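Local coordinates for cell wall surface anchor family protein (Streptococcus agalactiae serogroup V, PDB 3PF2) that probably builds the shaft of the type 1 pilus on the Gram-positive cell surface as its major pilin subunit, here as a calcium-binding C-terminal fragment of Ig-like domains, at residues Asp5-Val13 with Lys169-Val179; Ile25-Thr36 with Phe131-Glu142. All coordinates share one frame; numbering follows the deposited sequence.

Interaction 1: Asp5-Val13 with Lys169-Val179; sequences DEPKTDKDV and KPSNPPRKPEV. With CA (calcium ion), chain B.
Segments 5-13 and 169-179 run side by side in nearly the same direction, 12° apart end to end, and come closest where the CA atoms of D10 and P173 lie 4.3 Å apart. The first carries edge strand 9-13 of one sheet of an Ig-like pilin domain. The second leaves edge strand 169-171 of the facing sheet and passes through a proline-rich loop into strand 178-190. Direct bonds between the segments come from side chains, not from a backbone ladder.

At the start, E6 and K169 cross at about a right angle. K169 NZ reaches E6 OE1 at 2.7 Å in a salt bridge, on the syn lone pair of that oxygen; Y158 also bonds it. Next, S171 OG is both donor and acceptor. It gives its proton to P7 O at 2.8 Å, from above the carbonyl plane, and accepts one from T9 OG1 at 3.0 Å. The S171 hydroxyl stands anti to its own backbone N (chi1 177°), which carries OG across to segment 5-13.

P173 lays CB and CG over the backbone of D10. P177 sets its ring against K11, with CB of K11 3.7 Å from CD of P177. The K11 chain is extended and runs past this proline to an isopeptide bond with N152, with D51 as its polar neighbour. V13 closes the row against V179.

A calcium ion sits beside the loop. D10 binds it with both carboxylate oxygens, K11 through its backbone O, and D12 through OD1; D19 also contributes. K34 holds D10 OD2 and D12 OD2. Segment 169-179 joins this site through water: a calcium-bound water donates to R175 O at 2.9 Å.

Interaction 2: Ile25-Thr36 with Phe131-Glu142; sequences IGEEFKWFLKST and FLEIPVASTINE
Strands 29-35 and 132-140 are antiparallel neighbours in a sheet of the Ig-like, Cna-B-like domain of the pilin. Their ladder runs from the F29-S138 pair to the S35-L132 pair, both hydrogen-bonded. W31 with V136 and L33 with I134 are the pairs of the same kind between them. In the latter, L33 N gives its proton to I134 O at 2.8 Å, and I134 N returns one to L33 O.

F29, W31, L33 and S35 share one face with S138, V136, I134 and L132. The neighbouring edge strand 9-13 sends V13 against F29 and W31 there. The F29 ring takes S138 O over one face, near the rim. F29 CG stands between its own backbone N and carbonyl carbon (chi1 61°), and CE2 reaches I140 CG1 at 4.1 Å. The W31 indole meets S138 at its edge. NE1 makes a weak bond to S138 OG, 3.1 Å long and bent to 145° at the hydrogen, with OG in the ring plane. F29 CE1 lies over a face of that indole. Farther along, L33 CD2 packs on V136 CG2.

On the other face, F32 and E133 lie side by side and point the same way. The ring and carboxylate planes are 51° apart, and E133 OE1 is bonded to N125. P135 CB touches both K30 CD at 3.9 Å and F32 CE1.

Near the far end of the ladder, K34 CG rests at an angle against F131 CE1. Beyond its other end, G26 N bonds I140 O. A water bridges there too, donating to E27 O at 2.7 Å and accepting from I140 N.

How the interactions relate
From the N terminus, the chain first lays down segment 5-13, then 25-36. Segment 131-142 returns to 25-36 and closes the loop of interaction 2. Only later does 169-179 come back to 5-13, so the loop of interaction 1 encloses that of interaction 2. In one sheet the order is 9-13, 29-35, 132-140, with 9-13 outermost. Interaction 1 ties this edge to the edge strand 169-171 of the facing sheet and to the lead into strand 178-190. The two contacts meet at K34, which reaches from interaction 2 to the calcium site of interaction 1. P7 also packs on S35 and T36.

Interaction 1: Asp5-Val13 with Lys169-Val179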
# COMPACT_ATOMS: atom_id res chain seq x y z
N ASP A 5 30.05 -12.50 -3.51
CA ASP A 5 29.70 -11.08 -3.49
C ASP A 5 28.49 -10.81 -4.38
O ASP A 5 28.16 -9.65 -4.65
CB ASP A 5 30.89 -10.23 -3.98
CG ASP A 5 31.40 -10.68 -5.35
OD1 ASP A 5 30.67 -11.43 -6.05
OD2 ASP A 5 32.52 -10.28 -5.74
N GLU A 6 27.85 -11.88 -4.86
CA GLU A 6 26.73 -11.76 -5.79
C GLU A 6 25.53 -11.13 -5.07
O GLU A 6 25.45 -11.20 -3.84
CB GLU A 6 26.40 -13.12 -6.40
CG GLU A 6 27.47 -13.59 -7.42
CD GLU A 6 27.32 -15.05 -7.82
OE1 GLU A 6 26.19 -15.53 -8.02
OE2 GLU A 6 28.37 -15.74 -7.94
N PRO A 7 24.61 -10.50 -5.82
CA PRO A 7 23.56 -9.68 -5.15
C PRO A 7 22.60 -10.42 -4.20
O PRO A 7 22.08 -11.48 -4.53
CB PRO A 7 22.77 -9.09 -6.31
CG PRO A 7 23.73 -9.11 -7.48
CD PRO A 7 24.53 -10.37 -7.29
N LYS A 8 22.41 -9.85 -3.02
CA LYS A 8 21.33 -10.25 -2.11
C LYS A 8 20.27 -9.17 -2.27
O LYS A 8 20.60 -7.99 -2.45
CB LYS A 8 21.84 -10.26 -0.67
CG LYS A 8 22.66 -11.48 -0.29
CD LYS A 8 24.08 -11.35 -0.83
CE LYS A 8 24.89 -12.57 -0.50
NZ LYS A 8 26.06 -12.58 -1.42
N THR A 9 19.01 -9.56 -2.18
CA THR A 9 17.91 -8.63 -2.41
C THR A 9 16.93 -8.62 -1.25
O THR A 9 16.82 -9.59 -0.51
CB THR A 9 17.16 -8.95 -3.73
OG1 THR A 9 16.89 -10.36 -3.80
CG2 THR A 9 18.01 -8.54 -4.93
N ASP A 10 16.24 -7.50 -1.09
CA ASP A 10 15.18 -7.39 -0.08
C ASP A 10 14.22 -6.32 -0.56
O ASP A 10 14.56 -5.50 -1.41
CB ASP A 10 15.77 -6.96 1.27
CG ASP A 10 14.70 -6.74 2.34
OD1 ASP A 10 13.74 -7.51 2.40
OD2 ASP A 10 14.83 -5.80 3.13
N LYS A 11 13.01 -6.31 -0.00
CA LYS A 11 12.06 -5.24 -0.30
C LYS A 11 11.49 -4.74 1.03
O LYS A 11 11.26 -5.53 1.95
CB LYS A 11 10.94 -5.77 -1.21
CG LYS A 11 10.04 -4.69 -1.85
CD LYS A 11 8.94 -5.32 -2.70
CE LYS A 11 8.04 -4.26 -3.35
NZ LYS A 11 7.11 -4.86 -4.37
N ASP A 12 11.32 -3.42 1.13
CA ASP A 12 10.69 -2.78 2.29
C ASP A 12 9.49 -1.96 1.81
O ASP A 12 9.25 -1.82 0.61
CB ASP A 12 11.66 -1.81 2.96
CG ASP A 12 12.85 -2.51 3.62
OD1 ASP A 12 12.83 -3.76 3.76
OD2 ASP A 12 13.81 -1.79 3.97
N VAL A 13 8.72 -1.45 2.77
CA VAL A 13 7.63 -0.54 2.48
C VAL A 13 7.66 0.61 3.47
O VAL A 13 8.10 0.44 4.62
CB VAL A 13 6.27 -1.24 2.53
CG1 VAL A 13 5.89 -1.66 3.97
CG2 VAL A 13 5.18 -0.40 1.86
N LYS A 169 21.51 -15.36 -13.35
CA LYS A 169 21.04 -16.10 -12.19
C LYS A 169 20.06 -15.20 -11.45
O LYS A 169 20.19 -13.97 -11.52
CB LYS A 169 22.20 -16.41 -11.25
CG LYS A 169 23.32 -17.27 -11.85
CD LYS A 169 24.56 -17.22 -10.97
CE LYS A 169 24.39 -18.05 -9.71
NZ LYS A 169 25.61 -18.07 -8.86
N PRO A 170 19.12 -15.80 -10.71
CA PRO A 170 18.17 -15.01 -9.91
C PRO A 170 18.68 -14.64 -8.51
O PRO A 170 19.53 -15.33 -7.92
CB PRO A 170 16.97 -15.95 -9.80
CG PRO A 170 17.60 -17.31 -9.72
CD PRO A 170 18.81 -17.25 -10.65
N SER A 171 18.16 -13.52 -7.99
CA SER A 171 18.23 -13.19 -6.57
C SER A 171 16.84 -12.73 -6.19
O SER A 171 16.21 -11.97 -6.92
CB SER A 171 19.26 -12.09 -6.29
OG SER A 171 19.27 -11.74 -4.91
N ASN A 172 16.36 -13.20 -5.04
CA ASN A 172 15.01 -12.91 -4.57
C ASN A 172 15.04 -12.55 -3.09
O ASN A 172 15.82 -13.14 -2.33
CB ASN A 172 14.10 -14.14 -4.78
CG ASN A 172 14.02 -14.59 -6.23
OD1 ASN A 172 13.16 -14.15 -6.99
ND2 ASN A 172 14.95 -15.46 -6.63
N PRO A 173 14.18 -11.59 -2.66
CA PRO A 173 14.05 -11.37 -1.21
C PRO A 173 13.54 -12.63 -0.46
O PRO A 173 12.59 -13.27 -0.90
CB PRO A 173 13.00 -10.25 -1.13
CG PRO A 173 13.15 -9.50 -2.44
CD PRO A 173 13.40 -10.62 -3.45
N PRO A 174 14.21 -12.99 0.64
CA PRO A 174 13.73 -14.14 1.43
C PRO A 174 12.39 -13.87 2.09
O PRO A 174 11.58 -14.80 2.24
CB PRO A 174 14.80 -14.30 2.52
CG PRO A 174 16.03 -13.66 1.97
CD PRO A 174 15.58 -12.60 0.99
N ARG A 175 12.16 -12.61 2.48
CA ARG A 175 10.96 -12.22 3.23
C ARG A 175 10.34 -11.02 2.54
O ARG A 175 11.07 -10.12 2.10
CB ARG A 175 11.32 -11.87 4.67
CG ARG A 175 11.81 -13.07 5.50
CD ARG A 175 12.69 -12.65 6.66
NE ARG A 175 14.05 -12.29 6.26
CZ ARG A 175 15.04 -13.17 6.06
NH1 ARG A 175 14.84 -14.47 6.24
NH2 ARG A 175 16.24 -12.73 5.69
N LYS A 176 9.00 -11.05 2.43
CA LYS A 176 8.21 -10.06 1.67
C LYS A 176 7.58 -9.04 2.61
O LYS A 176 7.00 -9.41 3.65
CB LYS A 176 7.10 -10.75 0.88
CG LYS A 176 7.56 -11.80 -0.14
CD LYS A 176 6.37 -12.21 -1.03
CE LYS A 176 6.69 -13.46 -1.88
NZ LYS A 176 5.59 -13.68 -2.89
N PRO A 177 7.68 -7.74 2.27
CA PRO A 177 6.89 -6.73 3.00
C PRO A 177 5.43 -6.75 2.56
O PRO A 177 5.10 -7.35 1.53
CB PRO A 177 7.55 -5.41 2.60
CG PRO A 177 8.08 -5.68 1.20
CD PRO A 177 8.51 -7.15 1.20
N GLU A 178 4.54 -6.10 3.32
CA GLU A 178 3.11 -6.09 2.96
C GLU A 178 2.43 -4.82 3.43
O GLU A 178 2.88 -4.17 4.39
CB GLU A 178 2.37 -7.30 3.55
CG GLU A 178 2.39 -7.41 5.08
CD GLU A 178 1.36 -6.52 5.79
OE1 GLU A 178 0.28 -6.25 5.23
OE2 GLU A 178 1.63 -6.08 6.94
N VAL A 179 1.35 -4.48 2.74
CA VAL A 179 0.46 -3.41 3.18
C VAL A 179 -0.96 -3.90 3.33
O VAL A 179 -1.35 -4.96 2.80
CB VAL A 179 0.50 -2.18 2.23
CG1 VAL A 179 1.87 -1.56 2.22
CG2 VAL A 179 0.04 -2.58 0.80
CA CA B . 12.46 -5.97 3.94
O HOH W 1 18.54 -12.40 -1.61
O HOH W 2 14.20 -10.34 2.99
O HOH W 3 11.25 -8.00 4.08
O HOH W 4 13.49 -6.31 6.06

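Interaction 2: Ile25-Thr36 with Phe131-Glu142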
# COMPACT_ATOMS: atom_id res chain seq x y z
N ILE A 25 -6.98 3.49 0.98
CA ILE A 25 -6.99 3.28 -0.48
C ILE A 25 -6.74 4.61 -1.18
O ILE A 25 -7.35 5.62 -0.83
CB ILE A 25 -8.31 2.63 -0.95
CG1 ILE A 25 -8.29 1.13 -0.61
CG2 ILE A 25 -8.53 2.89 -2.46
CD1 ILE A 25 -9.57 0.34 -1.01
N GLY A 26 -5.84 4.62 -2.15
CA GLY A 26 -5.52 5.86 -2.87
C GLY A 26 -4.39 6.70 -2.31
O GLY A 26 -3.88 7.61 -2.99
N GLU A 27 -3.98 6.40 -1.08
CA GLU A 27 -2.91 7.13 -0.41
C GLU A 27 -1.57 6.64 -0.94
O GLU A 27 -1.26 5.45 -0.81
CB GLU A 27 -3.03 6.89 1.10
CG GLU A 27 -2.01 7.52 2.03
CD GLU A 27 -2.45 7.44 3.51
OE1 GLU A 27 -2.88 6.35 4.03
OE2 GLU A 27 -2.36 8.48 4.17
N GLU A 28 -0.80 7.52 -1.58
CA GLU A 28 0.46 7.08 -2.19
C GLU A 28 1.53 6.84 -1.13
O GLU A 28 1.63 7.57 -0.14
CB GLU A 28 0.94 8.07 -3.26
CG GLU A 28 2.16 7.55 -4.05
CD GLU A 28 2.74 8.60 -4.97
OE1 GLU A 28 2.17 8.80 -6.06
OE2 GLU A 28 3.78 9.20 -4.59
N PHE A 29 2.33 5.79 -1.34
CA PHE A 29 3.45 5.45 -0.46
C PHE A 29 4.54 4.80 -1.32
O PHE A 29 4.32 4.50 -2.49
CB PHE A 29 3.01 4.47 0.65
CG PHE A 29 2.50 3.17 0.12
CD1 PHE A 29 3.37 2.11 -0.14
CD2 PHE A 29 1.15 3.02 -0.20
CE1 PHE A 29 2.88 0.91 -0.68
CE2 PHE A 29 0.66 1.83 -0.72
CZ PHE A 29 1.53 0.78 -0.96
N LYS A 30 5.70 4.56 -0.72
CA LYS A 30 6.81 3.96 -1.45
C LYS A 30 7.10 2.54 -1.00
O LYS A 30 7.16 2.26 0.20
CB LYS A 30 8.07 4.78 -1.26
CG LYS A 30 7.94 6.20 -1.83
CD LYS A 30 9.25 6.93 -1.74
CE LYS A 30 9.17 8.27 -2.47
NZ LYS A 30 8.42 9.28 -1.67
N TRP A 31 7.30 1.65 -1.98
CA TRP A 31 8.01 0.39 -1.74
C TRP A 31 9.49 0.70 -1.98
O TRP A 31 9.81 1.65 -2.71
CB TRP A 31 7.57 -0.68 -2.72
CG TRP A 31 6.12 -1.06 -2.68
CD1 TRP A 31 5.14 -0.61 -3.52
CD2 TRP A 31 5.49 -1.99 -1.79
NE1 TRP A 31 3.94 -1.19 -3.20
CE2 TRP A 31 4.12 -2.05 -2.14
CE3 TRP A 31 5.95 -2.80 -0.73
CZ2 TRP A 31 3.20 -2.87 -1.48
CZ3 TRP A 31 5.02 -3.62 -0.05
CH2 TRP A 31 3.67 -3.65 -0.45
N PHE A 32 10.38 -0.09 -1.39
CA PHE A 32 11.83 0.07 -1.65
C PHE A 32 12.42 -1.25 -2.11
O PHE A 32 12.45 -2.21 -1.35
CB PHE A 32 12.56 0.57 -0.40
CG PHE A 32 12.11 1.93 0.04
CD1 PHE A 32 12.82 3.06 -0.33
CD2 PHE A 32 10.95 2.08 0.81
CE1 PHE A 32 12.37 4.35 0.07
CE2 PHE A 32 10.49 3.34 1.20
CZ PHE A 32 11.21 4.48 0.84
N LEU A 33 12.84 -1.29 -3.38
CA LEU A 33 13.51 -2.48 -3.91
C LEU A 33 14.98 -2.32 -3.61
O LEU A 33 15.59 -1.29 -3.94
CB LEU A 33 13.30 -2.59 -5.42
CG LEU A 33 11.96 -3.03 -6.04
CD1 LEU A 33 10.72 -2.66 -5.22
CD2 LEU A 33 11.81 -2.64 -7.52
N LYS A 34 15.58 -3.32 -2.97
CA LYS A 34 16.92 -3.16 -2.43
C LYS A 34 17.81 -4.28 -2.91
O LYS A 34 17.40 -5.42 -2.89
CB LYS A 34 16.89 -3.19 -0.90
CG LYS A 34 15.93 -2.16 -0.27
CD LYS A 34 15.40 -2.66 1.10
CE LYS A 34 16.52 -2.77 2.16
NZ LYS A 34 15.99 -3.27 3.47
N SER A 35 19.04 -3.96 -3.31
CA SER A 35 20.01 -4.99 -3.67
C SER A 35 21.38 -4.61 -3.17
O SER A 35 21.76 -3.45 -3.24
CB SER A 35 20.10 -5.14 -5.19
OG SER A 35 21.00 -6.19 -5.53
N THR A 36 22.14 -5.58 -2.70
CA THR A 36 23.56 -5.35 -2.53
C THR A 36 24.23 -5.22 -3.90
O THR A 36 23.72 -5.72 -4.91
CB THR A 36 24.25 -6.46 -1.69
OG1 THR A 36 24.15 -7.71 -2.38
CG2 THR A 36 23.60 -6.59 -0.33
N PHE A 131 24.12 0.50 -0.73
CA PHE A 131 23.44 -0.54 -1.50
C PHE A 131 22.55 0.13 -2.55
O PHE A 131 22.39 1.36 -2.54
CB PHE A 131 22.62 -1.46 -0.57
CG PHE A 131 21.49 -0.77 0.13
CD1 PHE A 131 20.21 -0.77 -0.43
CD2 PHE A 131 21.70 -0.11 1.36
CE1 PHE A 131 19.14 -0.11 0.21
CE2 PHE A 131 20.62 0.54 1.99
CZ PHE A 131 19.35 0.52 1.41
N LEU A 132 22.01 -0.66 -3.48
CA LEU A 132 21.12 -0.15 -4.51
C LEU A 132 19.70 -0.04 -3.96
O LEU A 132 19.12 -1.02 -3.50
CB LEU A 132 21.13 -1.02 -5.77
CG LEU A 132 20.18 -0.61 -6.90
CD1 LEU A 132 20.66 0.69 -7.55
CD2 LEU A 132 20.03 -1.70 -7.97
N GLU A 133 19.17 1.18 -4.02
CA GLU A 133 17.85 1.49 -3.48
C GLU A 133 16.96 2.05 -4.57
O GLU A 133 17.31 3.04 -5.21
CB GLU A 133 18.00 2.49 -2.32
CG GLU A 133 16.69 3.09 -1.81
CD GLU A 133 16.93 4.23 -0.83
OE1 GLU A 133 18.09 4.52 -0.44
OE2 GLU A 133 15.92 4.85 -0.43
N ILE A 134 15.83 1.40 -4.78
CA ILE A 134 14.86 1.80 -5.81
C ILE A 134 13.50 2.07 -5.16
O ILE A 134 12.77 1.13 -4.84
CB ILE A 134 14.68 0.73 -6.92
CG1 ILE A 134 16.03 0.32 -7.52
CG2 ILE A 134 13.70 1.23 -8.01
CD1 ILE A 134 15.91 -0.81 -8.52
N PRO A 135 13.16 3.35 -4.96
CA PRO A 135 11.83 3.67 -4.44
C PRO A 135 10.77 3.59 -5.53
O PRO A 135 10.98 4.11 -6.63
CB PRO A 135 11.98 5.11 -3.92
CG PRO A 135 13.29 5.62 -4.41
CD PRO A 135 13.94 4.56 -5.28
N VAL A 136 9.67 2.90 -5.24
CA VAL A 136 8.57 2.75 -6.19
C VAL A 136 7.28 3.25 -5.54
O VAL A 136 6.80 2.68 -4.56
CB VAL A 136 8.41 1.29 -6.69
CG1 VAL A 136 7.25 1.18 -7.68
CG2 VAL A 136 9.71 0.83 -7.35
N ALA A 137 6.73 4.32 -6.10
CA ALA A 137 5.47 4.87 -5.61
C ALA A 137 4.28 4.02 -6.05
O ALA A 137 4.22 3.54 -7.19
CB ALA A 137 5.31 6.31 -6.08
N SER A 138 3.34 3.83 -5.13
CA SER A 138 2.29 2.84 -5.26
C SER A 138 1.08 3.28 -4.44
O SER A 138 1.22 4.08 -3.54
CB SER A 138 2.82 1.50 -4.70
OG SER A 138 1.90 0.43 -4.89
N THR A 139 -0.11 2.77 -4.79
CA THR A 139 -1.30 2.92 -3.93
C THR A 139 -1.95 1.55 -3.77
O THR A 139 -1.72 0.66 -4.58
CB THR A 139 -2.35 3.88 -4.52
OG1 THR A 139 -2.80 3.39 -5.79
CG2 THR A 139 -1.78 5.29 -4.69
N ILE A 140 -2.74 1.38 -2.71
CA ILE A 140 -3.64 0.25 -2.62
C ILE A 140 -4.91 0.64 -3.38
O ILE A 140 -5.38 1.77 -3.24
CB ILE A 140 -4.01 -0.06 -1.14
CG1 ILE A 140 -2.76 -0.38 -0.31
CG2 ILE A 140 -5.03 -1.20 -1.06
CD1 ILE A 140 -2.99 -0.58 1.21
N ASN A 141 -5.47 -0.27 -4.17
CA ASN A 141 -6.68 0.05 -4.93
C ASN A 141 -7.91 -0.76 -4.49
O ASN A 141 -7.85 -1.52 -3.52
CB ASN A 141 -6.43 -0.11 -6.44
CG ASN A 141 -6.09 -1.52 -6.83
OD1 ASN A 141 -6.77 -2.45 -6.42
ND2 ASN A 141 -5.03 -1.69 -7.63
N GLU A 142 -9.01 -0.57 -5.21
CA GLU A 142 -10.29 -1.20 -4.90
C GLU A 142 -10.30 -2.73 -5.00
O GLU A 142 -11.25 -3.37 -4.59
CB GLU A 142 -11.39 -0.58 -5.78
CG GLU A 142 -11.47 -1.07 -7.24
CD GLU A 142 -10.37 -0.52 -8.14
OE1 GLU A 142 -9.68 0.46 -7.77
OE2 GLU A 142 -10.19 -1.07 -9.26
O HOH W 5 -2.82 3.26 -0.59